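Long-range contact in chitooligosaccharide oxidase (Gibberella zeae, PDB 6Y0R), which oxidises the C1 hydroxyl of chitooligosaccharides to the lactone, passing the electrons through a bicovalently bound FAD to oxygen, which becomes hydrogen peroxide: residues Asp253-Met267 against Arg290-Gly302. Sequence-based numbering, arbitrary orientation.
Sequences DFQEFGKGMPAEITM and RKALQPLVQKFGG
The ring of Phe257 has Leu296 CB over the centre of one face, a CH-pi contact of 4.0 Å from that carbon to the ring centroid, while Ala292 O lies in plane at the edge, 3.3 Å from Phe257 CZ. Pro295 CB also meets the edge, and Leu293 CD2 comes in obliquely. The pair illustrates knob-into-hole packing of nearly antiparallel helices, crossing at 158°: one aromatic knob sits among four residues of its partner, on one side of the seven-stranded antiparallel sheet of what is, as in relatives, probably the substrate-binding domain. With CG anti to the backbone N (chi1 178°), Phe257 reaches across into this hole. One turn before Phe257, the edge of Phe254 meets Leu296 CD2 and, in plane, Met267 CE. The Phe300 ring carries Leu296 O, from its own helix, above one face and turns its edge to Phe254 N; Trp242 meets it edge-to-face. On the sheet side, Ile265 CD1 and Met267 SD approach Leu293 CD2, and all three side chains touch Phe236 of strand 233-239. At the solvent-facing margin, the Asp253 carboxylate lies against the alkyl part of Lys299; Asp253 OD1 accepts a hydrogen bond from Gln249 NE2, and a water donates to both Lys299 O and Asp253 OD2, 2.7 Å from the latter.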
ATOM      1  N   ASP A 253      22.427  13.134  -5.009  1.00 17.93           N
ATOM      2  CA  ASP A 253      22.445  13.188  -6.486  1.00 18.39           C
ATOM      3  C   ASP A 253      21.294  12.362  -7.046  1.00 17.71           C
ATOM      4  O   ASP A 253      20.642  12.798  -7.999  1.00 19.53           O
ATOM      5  CB  ASP A 253      23.747  12.675  -7.057  1.00 19.48           C
ATOM      6  CG  ASP A 253      24.920  13.616  -6.829  1.00 21.76           C
ATOM      7  OD1 ASP A 253      24.674  14.831  -6.543  1.00 25.73           O
ATOM      8  OD2 ASP A 253      26.057  13.110  -6.921  1.00 23.33           O
ATOM      9  N   PHE A 254      20.993  11.235  -6.405  1.00 17.06           N
ATOM     10  CA  PHE A 254      19.820  10.414  -6.778  1.00 16.79           C
ATOM     11  C   PHE A 254      18.553  11.256  -6.659  1.00 17.16           C
ATOM     12  O   PHE A 254      17.713  11.319  -7.565  1.00 16.46           O
ATOM     13  CB  PHE A 254      19.779   9.185  -5.865  1.00 16.77           C
ATOM     14  CG  PHE A 254      18.669   8.192  -6.120  1.00 17.27           C
ATOM     15  CD1 PHE A 254      18.682   7.361  -7.222  1.00 17.96           C
ATOM     16  CD2 PHE A 254      17.624   8.085  -5.230  1.00 18.34           C
ATOM     17  CE1 PHE A 254      17.661   6.445  -7.425  1.00 19.79           C
ATOM     18  CE2 PHE A 254      16.604   7.159  -5.426  1.00 20.36           C
ATOM     19  CZ  PHE A 254      16.613   6.351  -6.541  1.00 18.47           C
ATOM     20  N   GLN A 255      18.344  11.859  -5.485  1.00 16.41           N
ATOM     21  CA  GLN A 255      17.176  12.725  -5.255  1.00 16.69           C
ATOM     22  C   GLN A 255      17.091  13.850  -6.310  1.00 17.15           C
ATOM     23  O   GLN A 255      15.998  14.096  -6.835  1.00 16.73           O
ATOM     24  CB  GLN A 255      17.275  13.294  -3.850  1.00 17.92           C
ATOM     25  CG  GLN A 255      16.329  14.453  -3.632  1.00 19.59           C
ATOM     26  CD  GLN A 255      16.547  15.132  -2.305  1.00 20.78           C
ATOM     27  OE1 GLN A 255      17.320  16.100  -2.180  1.00 25.40           O
ATOM     28  NE2 GLN A 255      15.939  14.584  -1.292  1.00 16.77           N
ATOM     29  N   GLU A 256      18.182  14.576  -6.534  1.00 17.82           N
ATOM     30  CA  GLU A 256      18.175  15.746  -7.461  1.00 18.69           C
ATOM     31  C   GLU A 256      17.860  15.280  -8.876  1.00 18.20           C
ATOM     32  O   GLU A 256      17.145  16.015  -9.596  1.00 18.81           O
ATOM     33  CB  GLU A 256      19.514  16.473  -7.415  1.00 21.22           C
ATOM     34  CG  GLU A 256      19.750  17.143  -6.071  1.00 23.25           C
ATOM     35  CD  GLU A 256      18.626  18.058  -5.633  1.00 26.57           C
ATOM     36  OE1 GLU A 256      17.937  17.741  -4.654  1.00 27.42           O
ATOM     37  OE2 GLU A 256      18.425  19.089  -6.281  1.00 29.59           O
ATOM     38  N   PHE A 257      18.403  14.131  -9.308  1.00 17.86           N
ATOM     39  CA  PHE A 257      18.068  13.547 -10.626  1.00 17.87           C
ATOM     40  C   PHE A 257      16.566  13.285 -10.680  1.00 17.04           C
ATOM     41  O   PHE A 257      15.893  13.579 -11.655  1.00 17.26           O
ATOM     42  CB  PHE A 257      18.887  12.288 -10.899  1.00 18.41           C
ATOM     43  CG  PHE A 257      18.572  11.619 -12.205  1.00 19.29           C
ATOM     44  CD1 PHE A 257      19.212  12.014 -13.378  1.00 19.94           C
ATOM     45  CD2 PHE A 257      17.672  10.586 -12.265  1.00 19.39           C
ATOM     46  CE1 PHE A 257      18.914  11.397 -14.579  1.00 20.11           C
ATOM     47  CE2 PHE A 257      17.387   9.955 -13.464  1.00 21.22           C
ATOM     48  CZ  PHE A 257      18.022  10.343 -14.623  1.00 20.50           C
ATOM     49  N   GLY A 258      16.017  12.724  -9.605  1.00 16.72           N
ATOM     50  CA  GLY A 258      14.594  12.377  -9.532  1.00 15.88           C
ATOM     51  C   GLY A 258      13.705  13.583  -9.723  1.00 17.59           C
ATOM     52  O   GLY A 258      12.640  13.425 -10.363  1.00 18.49           O
ATOM     53  N   LYS A 259      14.089  14.740  -9.201  1.00 18.26           N
ATOM     54  CA  LYS A 259      13.247  15.966  -9.320  1.00 19.41           C
ATOM     55  C   LYS A 259      12.966  16.281 -10.788  1.00 19.89           C
ATOM     56  O   LYS A 259      11.843  16.687 -11.118  1.00 20.33           O
ATOM     57  CB  LYS A 259      13.899  17.192  -8.687  1.00 20.96           C
ATOM     58  CG  LYS A 259      14.080  17.143  -7.194  1.00 22.38           C
ATOM     59  CD  LYS A 259      14.601  18.500  -6.725  1.00 26.79           C
ATOM     60  CE  LYS A 259      14.598  18.706  -5.232  1.00 30.14           C
ATOM     61  NZ  LYS A 259      15.548  19.776  -4.844  1.00 34.85           N
ATOM     62  N   GLY A 260      13.961  16.136 -11.655  1.00 19.40           N
ATOM     63  CA  GLY A 260      13.773  16.575 -13.042  1.00 18.93           C
ATOM     64  C   GLY A 260      13.500  15.447 -14.026  1.00 19.99           C
ATOM     65  O   GLY A 260      13.225  15.736 -15.199  1.00 21.25           O
ATOM     66  N   MET A 261      13.543  14.194 -13.604  1.00 17.17           N
ATOM     67  CA  MET A 261      13.592  13.083 -14.573  1.00 17.59           C
ATOM     68  C   MET A 261      12.201  12.895 -15.182  1.00 17.58           C
ATOM     69  O   MET A 261      11.143  13.138 -14.594  1.00 17.20           O
ATOM     70  CB  MET A 261      14.089  11.793 -13.928  1.00 17.26           C
ATOM     71  CG  MET A 261      13.054  11.130 -13.047  1.00 17.53           C
ATOM     72  SD  MET A 261      13.940   9.801 -12.106  1.00 19.09           S
ATOM     73  CE  MET A 261      12.618   9.200 -11.056  1.00 18.26           C
ATOM     74  N   PRO A 262      12.134  12.380 -16.431  1.00 18.66           N
ATOM     75  CA  PRO A 262      10.854  12.171 -17.088  1.00 19.37           C
ATOM     76  C   PRO A 262       9.937  11.205 -16.336  1.00 17.04           C
ATOM     77  O   PRO A 262      10.432  10.332 -15.599  1.00 16.76           O
ATOM     78  CB  PRO A 262      11.200  11.584 -18.465  1.00 21.93           C
ATOM     79  CG  PRO A 262      12.657  11.982 -18.672  1.00 27.12           C
ATOM     80  CD  PRO A 262      13.270  12.004 -17.283  1.00 22.96           C
ATOM     81  N   ALA A 263       8.640  11.351 -16.591  1.00 17.68           N
ATOM     82  CA  ALA A 263       7.559  10.561 -15.972  1.00 17.28           C
ATOM     83  C   ALA A 263       7.759   9.061 -16.270  1.00 17.18           C
ATOM     84  O   ALA A 263       7.270   8.244 -15.484  1.00 17.61           O
ATOM     85  CB  ALA A 263       6.212  11.040 -16.474  1.00 19.87           C
ATOM     86  N   GLU A 264       8.366   8.710 -17.410  1.00 16.60           N
ATOM     87  CA  GLU A 264       8.576   7.294 -17.797  1.00 16.96           C
ATOM     88  C   GLU A 264       9.481   6.537 -16.818  1.00 16.60           C
ATOM     89  O   GLU A 264       9.523   5.296 -16.963  1.00 17.07           O
ATOM     90  CB  GLU A 264       9.202   7.252 -19.201  1.00 21.15           C
ATOM     91  CG  GLU A 264       8.191   7.559 -20.285  1.00 22.90           C
ATOM     92  CD  GLU A 264       7.767   9.016 -20.418  1.00 25.00           C
ATOM     93  OE1 GLU A 264       8.535   9.920 -19.998  1.00 22.03           O
ATOM     94  OE2 GLU A 264       6.644   9.236 -20.920  1.00 30.08           O
ATOM     95  N   ILE A 265      10.218   7.223 -15.916  1.00 16.13           N
ATOM     96  CA  ILE A 265      11.084   6.523 -14.936  1.00 16.49           C
ATOM     97  C   ILE A 265      10.395   6.529 -13.562  1.00 16.84           C
ATOM     98  O   ILE A 265       9.991   7.570 -13.129  1.00 15.92           O
ATOM     99  CB  ILE A 265      12.467   7.160 -14.805  1.00 17.66           C
ATOM    100  CG1 ILE A 265      13.232   7.257 -16.120  1.00 19.78           C
ATOM    101  CG2 ILE A 265      13.247   6.418 -13.749  1.00 17.18           C
ATOM    102  CD1 ILE A 265      14.476   8.017 -15.994  1.00 20.70           C
ATOM    103  N   THR A 266      10.291   5.373 -12.919  1.00 15.60           N
ATOM    104  CA  THR A 266       9.996   5.234 -11.487  1.00 15.63           C
ATOM    105  C   THR A 266      11.145   4.432 -10.897  1.00 16.23           C
ATOM    106  O   THR A 266      11.499   3.408 -11.489  1.00 16.36           O
ATOM    107  CB  THR A 266       8.606   4.651 -11.222  1.00 16.51           C
ATOM    108  OG1 THR A 266       7.565   5.462 -11.795  1.00 17.38           O
ATOM    109  CG2 THR A 266       8.358   4.508  -9.734  1.00 18.01           C
ATOM    110  N   MET A 267      11.771   4.909  -9.831  1.00 14.81           N
ATOM    111  CA  MET A 267      12.895   4.151  -9.295  1.00 15.94           C
ATOM    112  C   MET A 267      13.069   4.415  -7.813  1.00 14.58           C
ATOM    113  O   MET A 267      12.448   5.371  -7.257  1.00 17.36           O
ATOM    114  CB  MET A 267      14.202   4.463 -10.030  1.00 18.88           C
ATOM    115  CG  MET A 267      14.698   5.839  -9.885  1.00 19.94           C
ATOM    116  SD  MET A 267      16.225   5.922 -10.947  1.00 23.81           S
ATOM    117  CE  MET A 267      16.944   4.327 -10.640  1.00 37.28           C
ATOM    118  N   ARG A 290      19.050   3.644 -21.096  1.00 19.58           N
ATOM    119  CA  ARG A 290      20.486   3.916 -20.886  1.00 21.62           C
ATOM    120  C   ARG A 290      20.778   5.385 -21.175  1.00 21.97           C
ATOM    121  O   ARG A 290      21.529   5.985 -20.387  1.00 22.88           O
ATOM    122  CB  ARG A 290      21.304   2.923 -21.721  1.00 22.17           C
ATOM    123  CG  ARG A 290      21.259   1.507 -21.155  1.00 22.44           C
ATOM    124  CD  ARG A 290      22.207   0.560 -21.852  1.00 23.13           C
ATOM    125  NE  ARG A 290      22.095  -0.776 -21.332  1.00 22.08           N
ATOM    126  CZ  ARG A 290      22.707  -1.225 -20.250  1.00 21.81           C
ATOM    127  NH1 ARG A 290      23.503  -0.435 -19.559  1.00 23.57           N
ATOM    128  NH2 ARG A 290      22.549  -2.482 -19.886  1.00 23.77           N
ATOM    129  N   LYS A 291      20.200   5.964 -22.227  1.00 22.23           N
ATOM    130  CA  LYS A 291      20.421   7.414 -22.507  1.00 22.71           C
ATOM    131  C   LYS A 291      19.839   8.276 -21.385  1.00 22.06           C
ATOM    132  O   LYS A 291      20.530   9.192 -20.891  1.00 22.37           O
ATOM    133  CB  LYS A 291      19.845   7.793 -23.866  1.00 28.07           C
ATOM    134  CG  LYS A 291      20.618   7.196 -25.031  1.00 38.16           C
ATOM    135  CD  LYS A 291      19.964   7.372 -26.395  1.00 47.20           C
ATOM    136  CE  LYS A 291      20.448   6.320 -27.382  1.00 54.80           C
ATOM    137  NZ  LYS A 291      20.678   6.893 -28.726  1.00 62.03           N
ATOM    138  N   ALA A 292      18.659   7.920 -20.890  1.00 20.88           N
ATOM    139  CA  ALA A 292      17.957   8.693 -19.833  1.00 21.02           C
ATOM    140  C   ALA A 292      18.727   8.647 -18.514  1.00 20.19           C
ATOM    141  O   ALA A 292      18.665   9.656 -17.753  1.00 19.42           O
ATOM    142  CB  ALA A 292      16.565   8.160 -19.635  1.00 22.33           C
ATOM    143  N   LEU A 293      19.378   7.530 -18.200  1.00 19.00           N
ATOM    144  CA  LEU A 293      20.114   7.397 -16.908  1.00 18.57           C
ATOM    145  C   LEU A 293      21.544   7.920 -16.967  1.00 20.61           C
ATOM    146  O   LEU A 293      22.171   8.038 -15.922  1.00 21.14           O
ATOM    147  CB  LEU A 293      20.124   5.926 -16.494  1.00 19.79           C
ATOM    148  CG  LEU A 293      18.846   5.410 -15.887  1.00 23.56           C
ATOM    149  CD1 LEU A 293      19.054   3.948 -15.473  1.00 24.64           C
ATOM    150  CD2 LEU A 293      18.397   6.245 -14.715  1.00 25.41           C
ATOM    151  N   GLN A 294      22.089   8.174 -18.155  1.00 21.03           N
ATOM    152  CA  GLN A 294      23.523   8.510 -18.279  1.00 22.88           C
ATOM    153  C   GLN A 294      23.887   9.676 -17.355  1.00 21.05           C
ATOM    154  O   GLN A 294      24.927   9.608 -16.730  1.00 20.22           O
ATOM    155  CB  GLN A 294      23.887   8.727 -19.754  1.00 25.98           C
ATOM    156  CG  GLN A 294      25.366   8.551 -20.043  1.00 30.66           C
ATOM    157  CD  GLN A 294      26.044   7.325 -19.459  1.00 30.77           C
ATOM    158  OE1 GLN A 294      25.517   6.218 -19.452  1.00 36.86           O
ATOM    159  NE2 GLN A 294      27.246   7.518 -18.949  1.00 33.92           N
ATOM    160  N   PRO A 295      23.102  10.762 -17.177  1.00 20.32           N
ATOM    161  CA  PRO A 295      23.493  11.794 -16.209  1.00 22.19           C
ATOM    162  C   PRO A 295      23.659  11.308 -14.764  1.00 20.28           C
ATOM    163  O   PRO A 295      24.520  11.801 -14.032  1.00 20.49           O
ATOM    164  CB  PRO A 295      22.355  12.826 -16.287  1.00 23.47           C
ATOM    165  CG  PRO A 295      21.765  12.589 -17.651  1.00 25.32           C
ATOM    166  CD  PRO A 295      21.864  11.097 -17.894  1.00 21.97           C
ATOM    167  N   LEU A 296      22.800  10.389 -14.332  1.00 19.21           N
ATOM    168  CA  LEU A 296      22.921   9.829 -12.970  1.00 18.98           C
ATOM    169  C   LEU A 296      24.150   8.940 -12.880  1.00 18.09           C
ATOM    170  O   LEU A 296      24.906   9.051 -11.919  1.00 18.91           O
ATOM    171  CB  LEU A 296      21.674   9.004 -12.656  1.00 20.97           C
ATOM    172  CG  LEU A 296      21.665   8.467 -11.237  1.00 21.11           C
ATOM    173  CD1 LEU A 296      21.566   9.616 -10.274  1.00 23.25           C
ATOM    174  CD2 LEU A 296      20.519   7.470 -11.089  1.00 24.11           C
ATOM    175  N   VAL A 297      24.378   8.105 -13.879  1.00 19.45           N
ATOM    176  CA  VAL A 297      25.615   7.281 -13.943  1.00 19.72           C
ATOM    177  C   VAL A 297      26.831   8.206 -13.821  1.00 20.09           C
ATOM    178  O   VAL A 297      27.758   7.912 -13.025  1.00 22.15           O
ATOM    179  CB  VAL A 297      25.608   6.460 -15.236  1.00 21.41           C
ATOM    180  CG1 VAL A 297      26.948   5.828 -15.510  1.00 23.71           C
ATOM    181  CG2 VAL A 297      24.456   5.471 -15.231  1.00 22.68           C
ATOM    182  N   GLN A 298      26.842   9.321 -14.551  1.00 21.28           N
ATOM    183  CA  GLN A 298      27.976  10.279 -14.525  1.00 22.01           C
ATOM    184  C   GLN A 298      28.082  10.943 -13.148  1.00 19.69           C
ATOM    185  O   GLN A 298      29.195  11.232 -12.702  1.00 19.84           O
ATOM    186  CB  GLN A 298      27.858  11.288 -15.671  1.00 26.27           C
ATOM    187  CG  GLN A 298      28.248  10.688 -17.012  1.00 34.92           C
ATOM    188  CD  GLN A 298      29.102  11.624 -17.848  1.00 40.16           C
ATOM    189  OE1 GLN A 298      29.781  12.501 -17.333  1.00 40.18           O
ATOM    190  NE2 GLN A 298      29.039  11.465 -19.160  1.00 51.65           N
ATOM    191  N   LYS A 299      26.979  11.182 -12.439  1.00 18.02           N
ATOM    192  CA  LYS A 299      27.065  11.734 -11.077  1.00 18.82           C
ATOM    193  C   LYS A 299      27.828  10.752 -10.169  1.00 18.95           C
ATOM    194  O   LYS A 299      28.588  11.184  -9.301  1.00 19.53           O
ATOM    195  CB  LYS A 299      25.664  12.029 -10.514  1.00 20.57           C
ATOM    196  CG  LYS A 299      24.970  13.244 -11.116  1.00 24.29           C
ATOM    197  CD  LYS A 299      25.718  14.500 -10.757  1.00 29.89           C
ATOM    198  CE  LYS A 299      25.134  15.749 -11.363  1.00 37.98           C
ATOM    199  NZ  LYS A 299      25.688  16.944 -10.678  1.00 40.82           N
ATOM    200  N   PHE A 300      27.525   9.464 -10.260  1.00 18.79           N
ATOM    201  CA  PHE A 300      28.049   8.452  -9.318  1.00 19.98           C
ATOM    202  C   PHE A 300      29.517   8.092  -9.615  1.00 18.56           C
ATOM    203  O   PHE A 300      30.333   8.112  -8.670  1.00 20.05           O
ATOM    204  CB  PHE A 300      27.173   7.203  -9.378  1.00 18.84           C
ATOM    205  CG  PHE A 300      25.754   7.340  -8.881  1.00 18.14           C
ATOM    206  CD1 PHE A 300      25.337   8.393  -8.063  1.00 19.54           C
ATOM    207  CD2 PHE A 300      24.859   6.336  -9.193  1.00 19.94           C
ATOM    208  CE1 PHE A 300      24.022   8.423  -7.607  1.00 18.66           C
ATOM    209  CE2 PHE A 300      23.548   6.386  -8.750  1.00 20.02           C
ATOM    210  CZ  PHE A 300      23.157   7.410  -7.924  1.00 19.51           C
ATOM    211  N   GLY A 301      29.807   7.689 -10.843  1.00 18.89           N
ATOM    212  CA  GLY A 301      31.128   7.165 -11.225  1.00 20.26           C
ATOM    213  C   GLY A 301      31.269   5.682 -10.928  1.00 22.05           C
ATOM    214  O   GLY A 301      30.855   5.210  -9.810  1.00 20.68           O
ATOM    215  N   GLY A 302      31.879   4.972 -11.868  1.00 21.30           N
ATOM    216  CA  GLY A 302      32.259   3.566 -11.656  1.00 22.04           C
ATOM    217  C   GLY A 302      31.075   2.648 -11.397  1.00 23.42           C
ATOM    218  O   GLY A 302      31.268   1.645 -10.683  1.00 24.63           O
TER
HETATM  219  O   HOH W   1      27.809  11.204  -6.250  1.00 21.28           O
HETATM  220  O   HOH W   2      26.264  16.925  -7.418  1.00 35.58           O